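Local coordinates for DUF4442 domain-containing protein (Pseudomonas aeruginosa, PDB 1YOC) that is of unknown function but adopts the hotdog fold and may be a PaaI-like thioesterase acting on acyl thioesters, at residues A44-P49 and C67-L72; L72-M77 and L122-V127. All coordinates share one frame; numbering follows the deposited sequence.

Interaction 1. Residues A44-P49 and C67-L72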
ATOM      1  N   ALA B  44      12.422  14.415   1.631  1.00 11.46           N
ATOM      2  CA  ALA B  44      11.159  14.431   2.370  1.00 11.16           C
ATOM      3  C   ALA B  44      11.273  13.441   3.513  1.00 11.50           C
ATOM      4  O   ALA B  44      11.892  12.360   3.392  1.00 11.05           O
ATOM      5  CB  ALA B  44       9.974  14.054   1.473  1.00 12.14           C
ATOM      6  N   GLU B  45      10.703  13.827   4.641  1.00 10.14           N
ATOM      7  CA  GLU B  45      10.701  12.961   5.799  1.00 12.32           C
ATOM      8  C   GLU B  45       9.348  13.075   6.468  1.00 11.08           C
ATOM      9  O   GLU B  45       8.886  14.181   6.790  1.00 11.68           O
ATOM     10  CB  GLU B  45      11.832  13.355   6.766  1.00 12.92           C
ATOM     11  CG  GLU B  45      11.941  12.460   7.997  1.00 14.60           C
ATOM     12  CD  GLU B  45      13.087  12.912   8.926  1.00 20.57           C
ATOM     13  OE1 GLU B  45      14.034  13.576   8.448  1.00 20.81           O
ATOM     14  OE2 GLU B  45      13.053  12.595  10.128  1.00 23.10           O
ATOM     15  N   VAL B  46       8.708  11.922   6.645  1.00 11.85           N
ATOM     16  CA  VAL B  46       7.366  11.882   7.244  1.00 12.49           C
ATOM     17  C   VAL B  46       7.343  10.921   8.426  1.00 13.84           C
ATOM     18  O   VAL B  46       8.166   9.981   8.527  1.00 14.93           O
ATOM     19  CB  VAL B  46       6.264  11.382   6.224  1.00 15.55           C
ATOM     20  CG1 VAL B  46       6.283  12.208   4.926  1.00 13.08           C
ATOM     21  CG2 VAL B  46       6.469   9.966   5.916  1.00 18.91           C
ATOM     22  N   THR B  47       6.407  11.152   9.330  1.00 12.49           N
ATOM     23  CA  THR B  47       6.280  10.248  10.466  1.00 13.94           C
ATOM     24  C   THR B  47       4.799   9.894  10.588  1.00 13.04           C
ATOM     25  O   THR B  47       3.967  10.629  10.090  1.00 12.00           O
ATOM     26  CB  THR B  47       6.675  10.931  11.810  1.00 14.64           C
ATOM     27  OG1 THR B  47       5.867  12.110  12.004  1.00 13.61           O
ATOM     28  CG2 THR B  47       8.150  11.357  11.803  1.00 15.13           C
ATOM     29  N   PHE B  48       4.471   8.737  11.166  1.00 12.38           N
ATOM     30  CA  PHE B  48       3.064   8.475  11.462  1.00 11.00           C
ATOM     31  C   PHE B  48       3.055   7.610  12.738  1.00 13.02           C
ATOM     32  O   PHE B  48       3.974   6.811  12.989  1.00 11.87           O
ATOM     33  CB  PHE B  48       2.264   7.867  10.282  1.00 11.10           C
ATOM     34  CG  PHE B  48       2.593   6.427   9.956  1.00 11.53           C
ATOM     35  CD1 PHE B  48       1.886   5.390  10.548  1.00 12.39           C
ATOM     36  CD2 PHE B  48       3.552   6.132   8.963  1.00 10.61           C
ATOM     37  CE1 PHE B  48       2.104   4.027  10.145  1.00 11.86           C
ATOM     38  CE2 PHE B  48       3.788   4.806   8.547  1.00 10.12           C
ATOM     39  CZ  PHE B  48       3.073   3.757   9.123  1.00 10.38           C
ATOM     40  N   PRO B  49       2.021   7.766  13.569  1.00 12.10           N
ATOM     41  CA  PRO B  49       2.000   6.976  14.808  1.00 13.87           C
ATOM     42  C   PRO B  49       1.471   5.555  14.753  1.00 14.79           C
ATOM     43  O   PRO B  49       0.569   5.223  13.982  1.00 15.12           O
ATOM     44  CB  PRO B  49       1.141   7.831  15.739  1.00 16.19           C
ATOM     45  CG  PRO B  49       0.062   8.340  14.771  1.00 14.34           C
ATOM     46  CD  PRO B  49       0.905   8.718  13.505  1.00 13.15           C
ATOM     47  N   CYS B  67       3.738   1.372   3.201  1.00  9.13           N
ATOM     48  CA  CYS B  67       3.765   1.754   1.777  1.00  8.81           C
ATOM     49  C   CYS B  67       3.118   3.122   1.626  1.00  9.19           C
ATOM     50  O   CYS B  67       3.570   3.942   0.810  1.00  9.03           O
ATOM     51  CB  CYS B  67       2.993   0.760   0.893  1.00  8.98           C
ATOM     52  SG  CYS B  67       3.783  -0.840   0.709  1.00 10.80           S
ATOM     53  N   ASN B  68       2.028   3.355   2.369  1.00  8.48           N
ATOM     54  CA  ASN B  68       1.352   4.650   2.274  1.00  9.80           C
ATOM     55  C   ASN B  68       2.273   5.813   2.665  1.00  8.96           C
ATOM     56  O   ASN B  68       2.275   6.884   2.015  1.00  9.34           O
ATOM     57  CB  ASN B  68       0.108   4.636   3.164  1.00 10.98           C
ATOM     58  CG  ASN B  68      -1.068   5.454   2.568  1.00 14.28           C
ATOM     59  OD1 ASN B  68      -2.106   5.599   3.221  1.00 17.54           O
ATOM     60  ND2 ASN B  68      -0.916   5.960   1.333  1.00 10.78           N
ATOM     61  N   ALA B  69       3.069   5.620   3.724  1.00  8.90           N
ATOM     62  CA  ALA B  69       3.995   6.658   4.156  1.00  9.96           C
ATOM     63  C   ALA B  69       5.039   6.892   3.041  1.00  9.45           C
ATOM     64  O   ALA B  69       5.453   8.024   2.766  1.00  8.68           O
ATOM     65  CB  ALA B  69       4.745   6.209   5.469  1.00  9.53           C
ATOM     66  N   ALA B  70       5.478   5.800   2.413  1.00 10.51           N
ATOM     67  CA  ALA B  70       6.499   5.888   1.348  1.00  9.32           C
ATOM     68  C   ALA B  70       5.949   6.655   0.161  1.00 10.97           C
ATOM     69  O   ALA B  70       6.624   7.526  -0.415  1.00 10.74           O
ATOM     70  CB  ALA B  70       6.933   4.472   0.914  1.00  9.08           C
ATOM     71  N   GLU B  71       4.707   6.349  -0.198  1.00  9.96           N
ATOM     72  CA  GLU B  71       4.073   7.034  -1.315  1.00  9.90           C
ATOM     73  C   GLU B  71       3.960   8.545  -1.001  1.00  9.70           C
ATOM     74  O   GLU B  71       4.156   9.392  -1.881  1.00  9.41           O
ATOM     75  CB  GLU B  71       2.675   6.469  -1.509  1.00 12.47           C
ATOM     76  CG  GLU B  71       1.887   7.192  -2.534  1.00 15.20           C
ATOM     77  CD  GLU B  71       2.085   6.624  -3.917  1.00 21.92           C
ATOM     78  OE1 GLU B  71       3.188   6.062  -4.216  1.00 20.93           O
ATOM     79  OE2 GLU B  71       1.104   6.776  -4.699  1.00 23.78           O
ATOM     80  N   LEU B  72       3.621   8.868   0.241  1.00 10.18           N
ATOM     81  CA  LEU B  72       3.460  10.274   0.624  1.00 10.23           C
ATOM     82  C   LEU B  72       4.802  11.006   0.528  1.00  9.02           C
ATOM     83  O   LEU B  72       4.893  12.102  -0.012  1.00  9.74           O
ATOM     84  CB  LEU B  72       2.903  10.373   2.047  1.00 10.49           C
ATOM     85  CG  LEU B  72       2.777  11.810   2.593  1.00  9.28           C
ATOM     86  CD1 LEU B  72       1.786  12.650   1.799  1.00  8.71           C
ATOM     87  CD2 LEU B  72       2.330  11.678   4.067  1.00 11.57           C
TER
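V46 and A69 mark the closest backbone approach between strand residues 44-48 and helix residues 67-72, their CA atoms 6.9 Å apart. The two short axes come within 8.6 Å and run roughly antiparallel, at 149° between their N-to-C directions. The alternation of the strand sends the CB atoms of V46 and F48 toward the helix and that of T47, which lies between them, away from it. A69 answers with its methyl directed at the strand. F48 meets this methyl obliquely with the CD2-CE2 bond of its ring, CE2 3.5 Å and CD2 3.7 Å from A69 CB. With chi1 at 72°, CG lies between the backbone N and the carbonyl carbon, and the ring stands off the strand toward the helix. This is the hotdog arrangement, an antiparallel sheet wrapped round a long central helix, 63-81, and the contact lies close to the centre of the chain. V46 divides its two methyls: CG2 sits 3.8 Å from A69 O and 4.2 Å from A69 CB, whereas CG1 meets L72 CD2 at 4.1 Å. L72 leaves the helix alongside the strand, but with CG anti to the backbone N (chi1 176°) and CD2 anti to CA the extended branch ends at V46. Outside the segments, A107 of strand 105-110 touches both V46 and A69, while F36 of strand 35-40 touches V46 and L72.

Interaction 2. Residues L72-M77 and L122-V127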
ATOM      1  N   LEU B  72       3.621   8.868   0.241  1.00 10.18           N
ATOM      2  CA  LEU B  72       3.460  10.274   0.624  1.00 10.23           C
ATOM      3  C   LEU B  72       4.802  11.006   0.528  1.00  9.02           C
ATOM      4  O   LEU B  72       4.893  12.102  -0.012  1.00  9.74           O
ATOM      5  CB  LEU B  72       2.903  10.373   2.047  1.00 10.49           C
ATOM      6  CG  LEU B  72       2.777  11.810   2.593  1.00  9.28           C
ATOM      7  CD1 LEU B  72       1.786  12.650   1.799  1.00  8.71           C
ATOM      8  CD2 LEU B  72       2.330  11.678   4.067  1.00 11.57           C
ATOM      9  N   ALA B  73       5.852  10.388   1.051  1.00 10.18           N
ATOM     10  CA  ALA B  73       7.169  11.034   1.004  1.00 11.04           C
ATOM     11  C   ALA B  73       7.695  11.138  -0.423  1.00 10.24           C
ATOM     12  O   ALA B  73       8.153  12.212  -0.851  1.00 10.58           O
ATOM     13  CB  ALA B  73       8.162  10.268   1.865  1.00  9.44           C
ATOM     14  N   ALA B  74       7.626  10.040  -1.178  1.00  9.28           N
ATOM     15  CA  ALA B  74       8.189  10.047  -2.519  1.00  9.64           C
ATOM     16  C   ALA B  74       7.447  10.940  -3.457  1.00  8.90           C
ATOM     17  O   ALA B  74       8.064  11.682  -4.225  1.00 10.10           O
ATOM     18  CB  ALA B  74       8.235   8.636  -3.092  1.00  7.72           C
ATOM     19  N   GLY B  75       6.122  10.868  -3.399  1.00  9.82           N
ATOM     20  CA  GLY B  75       5.318  11.653  -4.294  1.00  8.89           C
ATOM     21  C   GLY B  75       5.423  13.139  -4.003  1.00  9.45           C
ATOM     22  O   GLY B  75       5.557  13.940  -4.933  1.00 10.34           O
ATOM     23  N   THR B  76       5.352  13.509  -2.727  1.00 10.88           N
ATOM     24  CA  THR B  76       5.448  14.926  -2.386  1.00 11.59           C
ATOM     25  C   THR B  76       6.856  15.452  -2.751  1.00 12.16           C
ATOM     26  O   THR B  76       7.003  16.549  -3.325  1.00 12.59           O
ATOM     27  CB  THR B  76       5.144  15.155  -0.913  1.00 13.10           C
ATOM     28  OG1 THR B  76       3.812  14.670  -0.635  1.00 18.24           O
ATOM     29  CG2 THR B  76       5.103  16.684  -0.613  1.00 16.45           C
ATOM     30  N   MET B  77       7.896  14.686  -2.442  1.00 10.80           N
ATOM     31  CA  MET B  77       9.241  15.152  -2.842  1.00 10.88           C
ATOM     32  C   MET B  77       9.323  15.343  -4.386  1.00 11.81           C
ATOM     33  O   MET B  77       9.910  16.305  -4.867  1.00 12.62           O
ATOM     34  CB  MET B  77      10.323  14.148  -2.421  1.00 11.03           C
ATOM     35  CG  MET B  77      11.727  14.573  -2.895  1.00 12.34           C
ATOM     36  SD  MET B  77      13.043  13.579  -2.169  1.00 13.05           S
ATOM     37  CE  MET B  77      12.648  11.992  -2.957  1.00 13.27           C
ATOM     38  N   LEU B 122      12.177   8.149 -13.047  1.00 13.87           N
ATOM     39  CA  LEU B 122      13.081   8.508 -11.942  1.00 13.95           C
ATOM     40  C   LEU B 122      12.675   7.531 -10.837  1.00 13.79           C
ATOM     41  O   LEU B 122      11.471   7.372 -10.550  1.00 13.93           O
ATOM     42  CB  LEU B 122      12.845   9.950 -11.455  1.00 14.65           C
ATOM     43  CG  LEU B 122      12.891  11.068 -12.509  1.00 19.86           C
ATOM     44  CD1 LEU B 122      12.818  12.469 -11.792  1.00 18.59           C
ATOM     45  CD2 LEU B 122      14.166  10.945 -13.325  1.00 19.63           C
ATOM     46  N   VAL B 123      13.659   6.881 -10.222  1.00 13.24           N
ATOM     47  CA  VAL B 123      13.382   5.903  -9.171  1.00 13.18           C
ATOM     48  C   VAL B 123      13.681   6.530  -7.817  1.00 10.77           C
ATOM     49  O   VAL B 123      14.825   6.796  -7.466  1.00 10.00           O
ATOM     50  CB  VAL B 123      14.223   4.599  -9.407  1.00 13.84           C
ATOM     51  CG1 VAL B 123      13.827   3.516  -8.399  1.00 12.25           C
ATOM     52  CG2 VAL B 123      14.026   4.120 -10.864  1.00 16.65           C
ATOM     53  N   VAL B 124      12.623   6.780  -7.054  1.00 11.03           N
ATOM     54  CA  VAL B 124      12.764   7.417  -5.751  1.00 10.62           C
ATOM     55  C   VAL B 124      12.873   6.399  -4.607  1.00  9.39           C
ATOM     56  O   VAL B 124      11.997   5.542  -4.412  1.00  9.46           O
ATOM     57  CB  VAL B 124      11.563   8.308  -5.485  1.00 12.13           C
ATOM     58  CG1 VAL B 124      11.733   9.003  -4.143  1.00 13.09           C
ATOM     59  CG2 VAL B 124      11.387   9.286  -6.653  1.00 12.28           C
ATOM     60  N   PRO B 125      13.949   6.486  -3.812  1.00  9.05           N
ATOM     61  CA  PRO B 125      14.124   5.548  -2.697  1.00  9.71           C
ATOM     62  C   PRO B 125      13.493   6.043  -1.399  1.00 11.44           C
ATOM     63  O   PRO B 125      13.434   7.252  -1.123  1.00 10.62           O
ATOM     64  CB  PRO B 125      15.660   5.464  -2.555  1.00  9.50           C
ATOM     65  CG  PRO B 125      16.060   6.914  -2.801  1.00  8.14           C
ATOM     66  CD  PRO B 125      15.144   7.325  -4.014  1.00  8.15           C
ATOM     67  N   VAL B 126      13.025   5.098  -0.600  1.00 11.17           N
ATOM     68  CA  VAL B 126      12.456   5.427   0.700  1.00 11.24           C
ATOM     69  C   VAL B 126      12.875   4.333   1.686  1.00 11.63           C
ATOM     70  O   VAL B 126      12.865   3.138   1.356  1.00 11.13           O
ATOM     71  CB  VAL B 126      10.893   5.432   0.692  1.00 11.56           C
ATOM     72  CG1 VAL B 126      10.375   5.800   2.082  1.00 10.31           C
ATOM     73  CG2 VAL B 126      10.339   6.459  -0.350  1.00 13.24           C
ATOM     74  N   VAL B 127      13.265   4.737   2.887  1.00  9.57           N
ATOM     75  CA  VAL B 127      13.549   3.759   3.930  1.00 11.42           C
ATOM     76  C   VAL B 127      12.681   4.156   5.134  1.00 10.05           C
ATOM     77  O   VAL B 127      12.578   5.338   5.470  1.00 11.76           O
ATOM     78  CB  VAL B 127      15.040   3.742   4.317  1.00 10.99           C
ATOM     79  CG1 VAL B 127      15.286   2.707   5.423  1.00 12.55           C
ATOM     80  CG2 VAL B 127      15.867   3.332   3.073  1.00 11.84           C
TER
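V124 and A74 form the centre of this helix-on-sheet contact of the hotdog fold, in which strand 120-130 lies against the central helix 63-81. Their CA atoms are 6.2 Å apart, and the short axes approach to 8.6 Å at 140° between N-to-C directions. Taken in sequence order along the strand, V124 is the first residue to touch the helix. Its CG1, anti to the backbone N with chi1 at -178°, lies 3.7 Å from A74 CB and also meets the methyl end of M77. P125 follows with its CB directed away from the helix, as the strand alternation requires. V126 then turns back toward it, and its CG2 lies 4.1 Å from A74 CB, so that the single alanine methyl is shared by two valines spaced two residues apart. V126 also packs on A107 and A109 of the adjoining strand 105-110, and A74 touches I140 of strand 133-146. M77, three residues beyond A74 on the same side of the helix, slides past V124 in the opposite direction, extended through chi1 and chi2 before bending at chi3 (66°). That final bend delivers its CE to V124 CG1 at 3.3 Å, tighter than an ordinary carbon-carbon contact.

How the interactions relate
The centres of interactions 1 and 2 are about 9 Å apart, and both use helix 63-81, with L72 common to the two. Along the chain they come in series: 44-49 meets 67-72 first, then 72-77 meets 122-127. Both strands belong to the same antiparallel sheet, where 105-110 separates 43-48 from 120-130, so the helix spans a sheet that curves round it. The contacts also touch directly: A44 CB is 3.5 Å from A73 O, and V46 CG1 is 4.1 Å from A73 CB. Together they pack adjoining turns of the helix against the sheet, and all four segments belong to a single hotdog domain.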